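GrgF (Penicillium sp. sh18, PDB 6LZH) acts as a polyketide transferase of the alpha/beta hydrolase fold in the biosynthesis of gregatin A, a fungal polyketide with an alkylated furanone core. Local coordinates at residues Y66-R69 and G70-A73; P102-E106 and K107-L111; W218-L221 and N222-Q225. One frame throughout, in Å; residues are numbered along the deposited sequence.

In the fold
All three interactions are local turns in the loops and strand ends of the alpha/beta hydrolase fold, each mixing buried and more open residues, with centres 22 to 25 Å apart. Helix 84-99 is a shared neighbour. Interaction 1 leaves strand 62-66 and relies on a buried carboxylate with a lysine partner. Interaction 2, farthest from the chain's centre (about 19 Å, against 12 and 15 Å), leads into strand 108-114, which ends just before the active-site Cys115; its hydrogen bonds come from a neutral asparagine, backbone groups and one water. Interaction 3, across the chain's centre from interaction 1, packs branched aliphatic groups inward, while its asparagines meet the second subunit and a backbone carbonyl binds sodium.

Interaction 1: residues Y66-R69 and G70-A73; sequences YDPR and GIGA
Asp67 and Ala73 close the loop from Asp67 to Ala73: Ala73 N donates to Asp67 OD2 at 2.9 Å, and the N-H...O angle of 177° shows an almost straight bond. The amide does not lie in the plane of the carboxylate but comes from above it, 47° out. With CG anti to its own carbonyl carbon (chi1 -74°), Asp67 swings its acid over the returning chain, where OD2 also lies 3.6 Å from Gly72 CA. The same oxygen makes a salt bridge with Lys45, so a backbone N-H and an ammonium group share it; both would be expected to stabilise the negative charge of this buried side chain.

Within this larger loop is a type II beta turn from Pro68 to Ile71. Its closing bond, Ile71 N to Pro68 O, is weak at 3.2 Å. Gly70 occupies the third position of the turn with positive phi, as the type II geometry expects, and its backbone is bonded to that of Asn80 as well. Apolar contact adds to the closure, with Pro68 CD 4.2 Å from Ile71 CB, while Ile71 CB rests 3.4 Å from Pro68 O.

Arg69 sets out away from the 70-73 segment, though its aliphatic part stays on Gly70, with CD 3.4 Å from Gly70 N. Bends at chi2 and chi3 then carry the guanidinium to other partners: NE donates to Gln86 OE1 and NH1 makes a salt bridge with Asp81. Asp67 O is bonded to Ser74 OG, and Ala73 O to Arg22 NH1.

The loop thus leaves the end of strand 62-66 and runs on toward helix 84-99, against which the side chains of Pro68 (on Gln87) and Arg69 (on His90) pack.

Interaction 2: residues P102-E106 and K107-L111; sequences PLVNE and KQIAL
The Gln108 amide lies offset over the ND2 end of the Asn105 amide, the planes 32° apart. These two residues end a type I beta turn, Asn105 to Gln108, overlaid by an Asx turn; it forms the corner between the short strand 104-105 and strand 108-114 of the alpha/beta hydrolase sheet. One face of the Asn105 amide is covered by the Gln108 side chain, with Gln108 CG 3.7 Å from Asn105 CG and Gln108 CD 3.5 Å from Asn105 ND2. At the oxygen end of the same amide sits Lys107, its CE 3.6 Å from Asn105 OD1.

Two bonds to Asn105 close these turns, one each. Gln108 N reaches Asn105 O at 2.8 Å, from 47° above the carbonyl plane; Lys107 N reaches Asn105 OD1 at 2.8 Å, tilted only 24° from the amide plane. The Asx bond depends on the side-chain torsion: CG is anti to the backbone N, which puts CG beside the carbonyl carbon and lets OD1 meet Lys107 N. Gln108 NE2 is bonded to Met292 O, which helps hold the covering amide in place.

On the buried side, Val104 crosses Ile109 at about a right angle, CG1 to CG1 3.5 Å, with Val104 also against Phe98 of helix 84-99. One water bridges the corner, donating to Glu106 O at 2.8 Å and accepting from Ile109 N.

Interaction 3: residues W218-L221 and N222-Q225; sequences WNIL and NVVQ. With NA (sodium ion), chain D.
Ile220 packs tightly against Val224 at its CG1 and, by its CD1, more loosely against Val223, in a run of overlapping backbone turns between helix 209-216 and strand 232-237 of the alpha/beta hydrolase fold. The tight point is Ile220 CG1 to Val224 CG1, 3.5 Å, closer than usual carbon contact; Ile220 CD1 lies 3.9 Å from Val223 CG2. Ile220 crosses both valines at about a right angle; its CG1, anti to the backbone N (chi1 -171°), is thereby carried onto Val224 CG1. Ile220 also touches Ala123 of helix 116-127, and Val224 touches Cys251 of helix 245-254.

Ile220 O accepts two of the backbone bonds, from Val224 N at 3.2 Å, nearly along the C=O axis (175°), and from Val223 N at 3.1 Å, 55° above the carbonyl plane. Asn222 N adds a bond to Asn219 O at 2.9 Å, and a weak one from Leu221 N to Asn219 OD1 completes an Asx turn.

The looser side is polar and partly exposed. Asn219 and Asn222 bring their ND2 atoms within 3.3 Å, but two donors cannot bond each other; the amides instead serve the dimer, Asn222 OD1 accepting from Asn219 ND2 and Asn222 ND2 of the second subunit. Inward, Trp218 NE1 bonds Asn119 OD1. On the watered flank the sodium ion is held by Ser215 O, three waters, and Trp218 O at 2.2 Å.

Interaction 1: residues Y66-R69 and G70-A73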
loop_
_atom_site.group_PDB
_atom_site.type_symbol
_atom_site.label_atom_id
_atom_site.label_comp_id
_atom_site.label_asym_id
_atom_site.label_seq_id
_atom_site.Cartn_x
_atom_site.Cartn_y
_atom_site.Cartn_z
ATOM N N TYR A 66 12.027 17.832 -5.979
ATOM C CA TYR A 66 10.629 18.189 -6.173
ATOM C C TYR A 66 9.797 18.005 -4.912
ATOM O O TYR A 66 10.182 17.291 -3.983
ATOM C CB TYR A 66 10.024 17.416 -7.341
ATOM C CG TYR A 66 9.805 15.926 -7.193
ATOM C CD1 TYR A 66 8.712 15.427 -6.486
ATOM C CD2 TYR A 66 10.636 15.025 -7.840
ATOM C CE1 TYR A 66 8.482 14.081 -6.390
ATOM C CE2 TYR A 66 10.411 13.652 -7.762
ATOM C CZ TYR A 66 9.328 13.187 -7.035
ATOM O OH TYR A 66 9.083 11.832 -6.945
ATOM N N ASP A 67 8.659 18.710 -4.883
ATOM C CA ASP A 67 7.736 18.609 -3.761
ATOM C C ASP A 67 6.863 17.383 -3.973
ATOM O O ASP A 67 6.261 17.242 -5.051
ATOM C CB ASP A 67 6.865 19.871 -3.631
ATOM C CG ASP A 67 7.637 21.066 -3.084
ATOM O OD1 ASP A 67 8.451 20.876 -2.164
ATOM O OD2 ASP A 67 7.412 22.203 -3.543
ATOM N N PRO A 68 6.819 16.451 -3.025
ATOM C CA PRO A 68 5.924 15.298 -3.166
ATOM C C PRO A 68 4.472 15.747 -3.219
ATOM O O PRO A 68 4.129 16.900 -2.949
ATOM C CB PRO A 68 6.211 14.461 -1.912
ATOM C CG PRO A 68 7.568 14.919 -1.448
ATOM C CD PRO A 68 7.640 16.372 -1.802
ATOM N N ARG A 69 3.608 14.808 -3.599
ATOM C CA ARG A 69 2.177 15.051 -3.624
ATOM C C ARG A 69 1.703 15.721 -2.343
ATOM O O ARG A 69 2.045 15.286 -1.240
ATOM C CB ARG A 69 1.442 13.720 -3.800
ATOM C CG ARG A 69 -0.004 13.903 -4.172
ATOM C CD ARG A 69 -0.919 13.954 -2.974
ATOM N NE ARG A 69 -1.116 12.649 -2.362
ATOM C CZ ARG A 69 -1.866 12.462 -1.284
ATOM N NH1 ARG A 69 -2.016 11.243 -0.769
ATOM N NH2 ARG A 69 -2.458 13.507 -0.712
ATOM N N GLY A 70 0.884 16.761 -2.498
ATOM C CA GLY A 70 0.223 17.370 -1.355
ATOM C C GLY A 70 1.121 18.246 -0.514
ATOM O O GLY A 70 0.762 18.594 0.609
ATOM N N ILE A 71 2.294 18.602 -1.021
ATOM C CA ILE A 71 3.305 19.328 -0.264
ATOM C C ILE A 71 3.790 20.498 -1.109
ATOM O O ILE A 71 3.875 20.378 -2.334
ATOM C CB ILE A 71 4.485 18.392 0.102
ATOM C CG1 ILE A 71 4.020 17.258 1.023
ATOM C CG2 ILE A 71 5.643 19.165 0.695
ATOM C CD1 ILE A 71 3.906 17.654 2.483
ATOM N N GLY A 72 4.085 21.631 -0.461
ATOM C CA GLY A 72 4.807 22.697 -1.142
ATOM C C GLY A 72 4.039 23.208 -2.347
ATOM O O GLY A 72 2.849 23.521 -2.259
ATOM N N ALA A 73 4.707 23.248 -3.499
ATOM C CA ALA A 73 4.127 23.743 -4.745
ATOM C C ALA A 73 3.389 22.676 -5.555
ATOM O O ALA A 73 2.811 23.008 -6.595
ATOM C CB ALA A 73 5.225 24.363 -5.614
#

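Interaction 2: residues P102-E106 and K107-L111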
loop_
_atom_site.group_PDB
_atom_site.type_symbol
_atom_site.label_atom_id
_atom_site.label_comp_id
_atom_site.label_asym_id
_atom_site.label_seq_id
_atom_site.Cartn_x
_atom_site.Cartn_y
_atom_site.Cartn_z
ATOM N N PRO A 102 18.042 15.685 -22.405
ATOM C CA PRO A 102 19.273 15.309 -23.125
ATOM C C PRO A 102 20.538 15.476 -22.301
ATOM O O PRO A 102 21.598 14.993 -22.723
ATOM C CB PRO A 102 19.279 16.245 -24.349
ATOM C CG PRO A 102 18.037 17.115 -24.245
ATOM C CD PRO A 102 17.496 16.978 -22.851
ATOM N N LEU A 103 20.473 16.144 -21.149
ATOM C CA LEU A 103 21.606 16.183 -20.237
ATOM C C LEU A 103 21.718 14.918 -19.393
ATOM O O LEU A 103 22.722 14.748 -18.692
ATOM C CB LEU A 103 21.498 17.401 -19.301
ATOM C CG LEU A 103 21.980 18.753 -19.824
ATOM C CD1 LEU A 103 21.735 19.840 -18.786
ATOM C CD2 LEU A 103 23.447 18.730 -20.229
ATOM N N VAL A 104 20.727 14.031 -19.443
ATOM C CA VAL A 104 20.654 12.887 -18.544
ATOM C C VAL A 104 20.961 11.616 -19.323
ATOM O O VAL A 104 20.220 11.240 -20.242
ATOM C CB VAL A 104 19.282 12.792 -17.863
ATOM C CG1 VAL A 104 19.210 11.541 -16.987
ATOM C CG2 VAL A 104 19.020 14.033 -17.046
ATOM N N ASN A 105 22.060 10.960 -18.952
ATOM C CA ASN A 105 22.352 9.605 -19.393
ATOM C C ASN A 105 21.398 8.639 -18.706
ATOM O O ASN A 105 21.450 8.479 -17.484
ATOM C CB ASN A 105 23.805 9.273 -19.066
ATOM C CG ASN A 105 24.214 7.879 -19.505
ATOM O OD1 ASN A 105 23.402 6.958 -19.582
ATOM N ND2 ASN A 105 25.501 7.717 -19.773
ATOM N N GLU A 106 20.553 7.956 -19.489
ATOM C CA GLU A 106 19.493 7.175 -18.867
ATOM C C GLU A 106 20.011 5.942 -18.144
ATOM O O GLU A 106 19.239 5.303 -17.422
ATOM C CB GLU A 106 18.448 6.773 -19.905
ATOM C CG GLU A 106 18.996 5.939 -21.035
ATOM C CD GLU A 106 17.900 5.403 -21.931
ATOM O OE1 GLU A 106 18.116 4.354 -22.577
ATOM O OE2 GLU A 106 16.820 6.028 -21.974
ATOM N N LYS A 107 21.284 5.592 -18.301
ATOM C CA LYS A 107 21.870 4.523 -17.511
ATOM C C LYS A 107 22.577 5.041 -16.259
ATOM O O LYS A 107 23.229 4.255 -15.563
ATOM C CB LYS A 107 22.834 3.698 -18.381
ATOM C CG LYS A 107 22.112 2.668 -19.277
ATOM C CD LYS A 107 22.835 2.417 -20.611
ATOM C CE LYS A 107 23.418 3.710 -21.215
ATOM N NZ LYS A 107 23.618 3.701 -22.728
ATOM N N GLN A 108 22.459 6.339 -15.954
ATOM C CA GLN A 108 23.110 6.949 -14.796
ATOM C C GLN A 108 22.117 7.781 -13.992
ATOM O O GLN A 108 22.418 8.893 -13.553
ATOM C CB GLN A 108 24.305 7.806 -15.213
ATOM C CG GLN A 108 25.325 7.053 -16.078
ATOM C CD GLN A 108 26.506 7.908 -16.452
ATOM O OE1 GLN A 108 26.351 9.074 -16.823
ATOM N NE2 GLN A 108 27.706 7.331 -16.372
ATOM N N ILE A 109 20.921 7.260 -13.780
ATOM C CA ILE A 109 19.906 7.958 -12.999
ATOM C C ILE A 109 19.860 7.316 -11.628
ATOM O O ILE A 109 19.528 6.131 -11.505
ATOM C CB ILE A 109 18.535 7.912 -13.678
ATOM C CG1 ILE A 109 18.593 8.707 -14.989
ATOM C CG2 ILE A 109 17.467 8.480 -12.734
ATOM C CD1 ILE A 109 17.314 8.654 -15.809
ATOM N N ALA A 110 20.203 8.091 -10.608
ATOM C CA ALA A 110 20.227 7.614 -9.235
ATOM C C ALA A 110 19.109 8.274 -8.427
ATOM O O ALA A 110 18.561 9.309 -8.807
ATOM C CB ALA A 110 21.603 7.880 -8.605
ATOM N N LEU A 111 18.735 7.631 -7.327
ATOM C CA LEU A 111 17.774 8.171 -6.380
ATOM C C LEU A 111 18.491 8.462 -5.070
ATOM O O LEU A 111 19.356 7.687 -4.650
ATOM C CB LEU A 111 16.630 7.181 -6.122
ATOM C CG LEU A 111 15.818 6.700 -7.332
ATOM C CD1 LEU A 111 14.703 5.753 -6.864
ATOM C CD2 LEU A 111 15.261 7.902 -8.101
HETATM O O HOH W 1 19.841 4.628 -14.756
#

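Interaction 3: residues W218-L221 and N222-Q225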
loop_
_atom_site.group_PDB
_atom_site.type_symbol
_atom_site.label_atom_id
_atom_site.label_comp_id
_atom_site.label_asym_id
_atom_site.label_seq_id
_atom_site.Cartn_x
_atom_site.Cartn_y
_atom_site.Cartn_z
ATOM N N TRP A 218 2.392 -0.261 5.267
ATOM C CA TRP A 218 3.643 -0.022 4.560
ATOM C C TRP A 218 4.783 -0.460 5.469
ATOM O O TRP A 218 4.960 0.090 6.560
ATOM C CB TRP A 218 3.771 1.454 4.180
ATOM C CG TRP A 218 4.994 1.753 3.388
ATOM C CD1 TRP A 218 6.155 2.300 3.854
ATOM C CD2 TRP A 218 5.191 1.514 1.989
ATOM N NE1 TRP A 218 7.071 2.417 2.824
ATOM C CE2 TRP A 218 6.499 1.951 1.669
ATOM C CE3 TRP A 218 4.387 0.988 0.970
ATOM C CZ2 TRP A 218 7.019 1.874 0.376
ATOM C CZ3 TRP A 218 4.910 0.904 -0.320
ATOM C CH2 TRP A 218 6.213 1.356 -0.606
ATOM N N ASN A 219 5.539 -1.459 5.032
ATOM C CA ASN A 219 6.668 -1.978 5.802
ATOM C C ASN A 219 7.831 -2.115 4.833
ATOM O O ASN A 219 7.891 -3.085 4.073
ATOM C CB ASN A 219 6.335 -3.309 6.466
ATOM C CG ASN A 219 7.496 -3.851 7.276
ATOM O OD1 ASN A 219 8.560 -3.216 7.368
ATOM N ND2 ASN A 219 7.304 -5.028 7.871
ATOM N N ILE A 220 8.733 -1.127 4.861
ATOM C CA ILE A 220 9.874 -1.093 3.953
ATOM C C ILE A 220 10.716 -2.360 4.085
ATOM O O ILE A 220 11.314 -2.821 3.109
ATOM C CB ILE A 220 10.696 0.196 4.215
ATOM C CG1 ILE A 220 11.761 0.393 3.150
ATOM C CG2 ILE A 220 11.294 0.218 5.611
ATOM C CD1 ILE A 220 11.174 0.444 1.748
ATOM N N LEU A 221 10.769 -2.947 5.281
ATOM C CA LEU A 221 11.530 -4.180 5.466
ATOM C C LEU A 221 11.031 -5.305 4.571
ATOM O O LEU A 221 11.783 -6.245 4.299
ATOM C CB LEU A 221 11.477 -4.633 6.928
ATOM C CG LEU A 221 12.103 -3.734 7.996
ATOM C CD1 LEU A 221 12.117 -4.431 9.347
ATOM C CD2 LEU A 221 13.500 -3.319 7.613
ATOM N N ASN A 222 9.795 -5.227 4.088
ATOM C CA ASN A 222 9.241 -6.294 3.260
ATOM C C ASN A 222 9.639 -6.208 1.791
ATOM O O ASN A 222 9.369 -7.159 1.045
ATOM C CB ASN A 222 7.722 -6.286 3.351
ATOM C CG ASN A 222 7.202 -6.954 4.618
ATOM O OD1 ASN A 222 6.007 -7.204 4.743
ATOM N ND2 ASN A 222 8.098 -7.250 5.554
ATOM N N VAL A 223 10.238 -5.098 1.337
ATOM C CA VAL A 223 10.548 -5.000 -0.086
ATOM C C VAL A 223 12.012 -4.657 -0.349
ATOM O O VAL A 223 12.462 -4.741 -1.496
ATOM C CB VAL A 223 9.616 -3.991 -0.796
ATOM C CG1 VAL A 223 8.139 -4.270 -0.442
ATOM C CG2 VAL A 223 9.994 -2.547 -0.472
ATOM N N VAL A 224 12.777 -4.281 0.685
ATOM C CA VAL A 224 14.156 -3.854 0.411
ATOM C C VAL A 224 15.034 -5.007 -0.076
ATOM O O VAL A 224 16.064 -4.770 -0.730
ATOM C CB VAL A 224 14.798 -3.170 1.630
ATOM C CG1 VAL A 224 14.143 -1.824 1.877
ATOM C CG2 VAL A 224 14.756 -4.081 2.881
ATOM N N GLN A 225 14.641 -6.259 0.183
ATOM C CA GLN A 225 15.403 -7.380 -0.359
ATOM C C GLN A 225 15.355 -7.426 -1.879
ATOM O O GLN A 225 16.217 -8.067 -2.494
ATOM C CB GLN A 225 14.907 -8.708 0.227
ATOM C CG GLN A 225 13.546 -9.133 -0.260
ATOM C CD GLN A 225 12.431 -8.698 0.681
ATOM O OE1 GLN A 225 12.525 -7.645 1.339
ATOM N NE2 GLN A 225 11.377 -9.518 0.775
HETATM NA NA NA D . 4.784 1.155 8.443
HETATM O O HOH W 2 3.979 -1.002 9.164
HETATM O O HOH W 3 6.827 0.266 9.772
HETATM O O HOH W 4 6.129 3.139 7.823
#